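PDB 6A3L: cytochrome c from Shewanella violacea, which binds heme c covalently and probably takes part in electron transfer. Local coordinates for residues A73-D78 against D124-D129. Residues are numbered along the deposited sequence; the frame is centred on the assembly and turned at random.
Sequences AKIWTD and DVYKKD
Tyr-126, in the last turn of helix 105-126, packs against Ile-75 and the backbone of Lys-74 in the short helix 74-77. The contact is mainly apolar, with one hydrogen bond beside it, and lies at the edge of the heme c pocket. Ile-75 CG1 is 3.3 Å from Tyr-126 CD1 and meets the ring obliquely. Ile-75 CG1 stands anti to its carbonyl carbon (chi1 -70°), and the chain runs on extended to end with CD1 beside Tyr-126 CB and O. The carbonyl oxygen of Lys-74 comes to the ring edge, 3.6 Å from Tyr-126 CE1, a van der Waals contact. Its hydrogen bonds come from Thr-77 OG1 and Asp-78 N, both on the same face of its carbonyl plane.

Lys-74 runs out with CG anti to the backbone N and bends at chi3 (29°), which lets NZ donate to Val-125 O at 2.8 Å, with a C=O...N angle of 137°. Val-125 CG1 sits 3.7 Å above the centre of the Tyr-126 ring and as far from Lys-74 NZ. Lys-74 NZ, on that same face, is 5.8 Å from the ring centroid, so any cation-pi attraction is weak. Asp-78, the N-cap of helix 79-99, brings its CB and backbone O near Tyr-126 OH. The hydroxyl is hydrogen-bonded instead to Asp-81 of that helix.

Phe-82, also of helix 79-99, meets the Tyr-126 ring edge-to-face and touches Ile-75, which also touches the heme. At one end of the cytochrome c' four-helix bundle, the tyrosine joins heme-bearing helix 105-126 to helix 74-77 and the next helix, 79-99.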
loop_
_atom_site.group_PDB
_atom_site.type_symbol
_atom_site.label_atom_id
_atom_site.label_comp_id
_atom_site.label_asym_id
_atom_site.label_seq_id
_atom_site.Cartn_x
_atom_site.Cartn_y
_atom_site.Cartn_z
ATOM N N ALA A 73 3.153 21.566 -10.752
ATOM C CA ALA A 73 2.010 21.659 -11.653
ATOM C C ALA A 73 2.336 21.153 -13.051
ATOM O O ALA A 73 1.429 20.732 -13.775
ATOM C CB ALA A 73 1.511 23.102 -11.721
ATOM N N LYS A 74 3.618 21.132 -13.424
ATOM C CA LYS A 74 4.017 20.617 -14.727
ATOM C C LYS A 74 3.567 19.177 -14.937
ATOM O O LYS A 74 3.504 18.723 -16.086
ATOM C CB LYS A 74 5.538 20.741 -14.875
ATOM C CG LYS A 74 6.100 20.308 -16.237
ATOM C CD LYS A 74 7.638 20.373 -16.301
ATOM C CE LYS A 74 8.245 20.139 -14.927
ATOM N NZ LYS A 74 9.722 20.035 -14.935
ATOM N N ILE A 75 3.180 18.473 -13.870
ATOM C CA ILE A 75 2.680 17.108 -14.017
ATOM C C ILE A 75 1.489 17.077 -14.962
ATOM O O ILE A 75 1.408 16.219 -15.848
ATOM C CB ILE A 75 2.316 16.513 -12.642
ATOM C CG1 ILE A 75 3.568 16.239 -11.806
ATOM C CG2 ILE A 75 1.389 15.282 -12.789
ATOM C CD1 ILE A 75 3.271 15.683 -10.443
ATOM N N TRP A 76 0.562 18.028 -14.804
ATOM C CA TRP A 76 -0.692 18.041 -15.548
ATOM C C TRP A 76 -0.605 18.730 -16.909
ATOM O O TRP A 76 -1.468 18.491 -17.764
ATOM C CB TRP A 76 -1.789 18.680 -14.688
ATOM C CG TRP A 76 -2.095 17.835 -13.499
ATOM C CD1 TRP A 76 -2.932 16.764 -13.458
ATOM C CD2 TRP A 76 -1.562 17.982 -12.175
ATOM N NE1 TRP A 76 -2.960 16.233 -12.191
ATOM C CE2 TRP A 76 -2.132 16.966 -11.381
ATOM C CE3 TRP A 76 -0.671 18.880 -11.583
ATOM C CZ2 TRP A 76 -1.836 16.819 -10.020
ATOM C CZ3 TRP A 76 -0.367 18.729 -10.240
ATOM C CH2 TRP A 76 -0.957 17.707 -9.467
ATOM N N THR A 77 0.372 19.615 -17.122
ATOM C CA THR A 77 0.634 20.094 -18.477
ATOM C C THR A 77 1.235 18.998 -19.342
ATOM O O THR A 77 1.131 19.052 -20.572
ATOM C CB THR A 77 1.553 21.313 -18.456
ATOM O OG1 THR A 77 2.860 20.926 -18.011
ATOM C CG2 THR A 77 0.977 22.411 -17.541
ATOM N N ASP A 78 1.908 18.026 -18.737
ATOM C CA ASP A 78 2.437 16.881 -19.473
ATOM C C ASP A 78 1.960 15.540 -18.906
ATOM O O ASP A 78 2.735 14.582 -18.814
ATOM C CB ASP A 78 3.963 16.925 -19.521
ATOM C CG ASP A 78 4.511 16.282 -20.769
ATOM O OD1 ASP A 78 3.805 15.440 -21.379
ATOM O OD2 ASP A 78 5.639 16.638 -21.157
ATOM N N ASP A 124 13.086 14.105 -10.364
ATOM C CA ASP A 124 13.853 15.217 -10.926
ATOM C C ASP A 124 12.962 16.166 -11.712
ATOM O O ASP A 124 13.105 17.390 -11.611
ATOM C CB ASP A 124 14.965 14.697 -11.848
ATOM C CG ASP A 124 16.098 14.014 -11.105
ATOM O OD1 ASP A 124 16.704 13.086 -11.693
ATOM O OD2 ASP A 124 16.408 14.410 -9.956
ATOM N N VAL A 125 12.008 15.621 -12.465
ATOM C CA VAL A 125 11.175 16.419 -13.357
ATOM C C VAL A 125 9.967 16.984 -12.628
ATOM O O VAL A 125 9.613 18.151 -12.819
ATOM C CB VAL A 125 10.738 15.568 -14.572
ATOM C CG1 VAL A 125 9.988 16.416 -15.595
ATOM C CG2 VAL A 125 11.927 14.875 -15.223
ATOM N N TYR A 126 9.313 16.180 -11.788
ATOM C CA TYR A 126 7.974 16.516 -11.324
ATOM C C TYR A 126 7.830 16.722 -9.821
ATOM O O TYR A 126 6.693 16.820 -9.343
ATOM C CB TYR A 126 6.997 15.434 -11.755
ATOM C CG TYR A 126 6.819 15.290 -13.232
ATOM C CD1 TYR A 126 6.093 16.224 -13.955
ATOM C CD2 TYR A 126 7.316 14.188 -13.894
ATOM C CE1 TYR A 126 5.894 16.082 -15.307
ATOM C CE2 TYR A 126 7.125 14.029 -15.250
ATOM C CZ TYR A 126 6.414 14.984 -15.954
ATOM O OH TYR A 126 6.211 14.829 -17.305
ATOM N N LYS A 127 8.915 16.790 -9.059
ATOM C CA LYS A 127 8.845 17.006 -7.617
ATOM C C LYS A 127 9.665 18.237 -7.244
ATOM O O LYS A 127 10.828 18.351 -7.641
ATOM C CB LYS A 127 9.358 15.757 -6.878
ATOM C CG LYS A 127 9.097 15.699 -5.379
ATOM C CD LYS A 127 9.572 14.352 -4.803
ATOM C CE LYS A 127 10.071 14.541 -3.380
ATOM N NZ LYS A 127 11.026 13.488 -2.898
ATOM N N LYS A 128 9.084 19.108 -6.415
ATOM C CA LYS A 128 9.708 20.380 -6.053
ATOM C C LYS A 128 11.115 20.217 -5.481
ATOM O O LYS A 128 11.398 19.279 -4.730
ATOM C CB LYS A 128 8.821 21.121 -5.056
ATOM C CG LYS A 128 7.381 21.238 -5.544
ATOM C CD LYS A 128 6.621 22.422 -4.940
ATOM C CE LYS A 128 5.107 22.268 -5.121
ATOM N NZ LYS A 128 4.327 23.113 -4.169
ATOM N N ASP A 129 11.996 21.153 -5.848
ATOM C CA ASP A 129 13.405 21.164 -5.424
ATOM C C ASP A 129 13.577 21.363 -3.919
ATOM O O ASP A 129 14.646 21.059 -3.367
ATOM C CB ASP A 129 14.189 22.257 -6.162
ATOM C CG ASP A 129 14.368 21.960 -7.641
ATOM O OD1 ASP A 129 14.548 22.927 -8.419
ATOM O OD2 ASP A 129 14.326 20.769 -8.024
ATOM O OXT ASP A 129 12.669 21.860 -3.242
#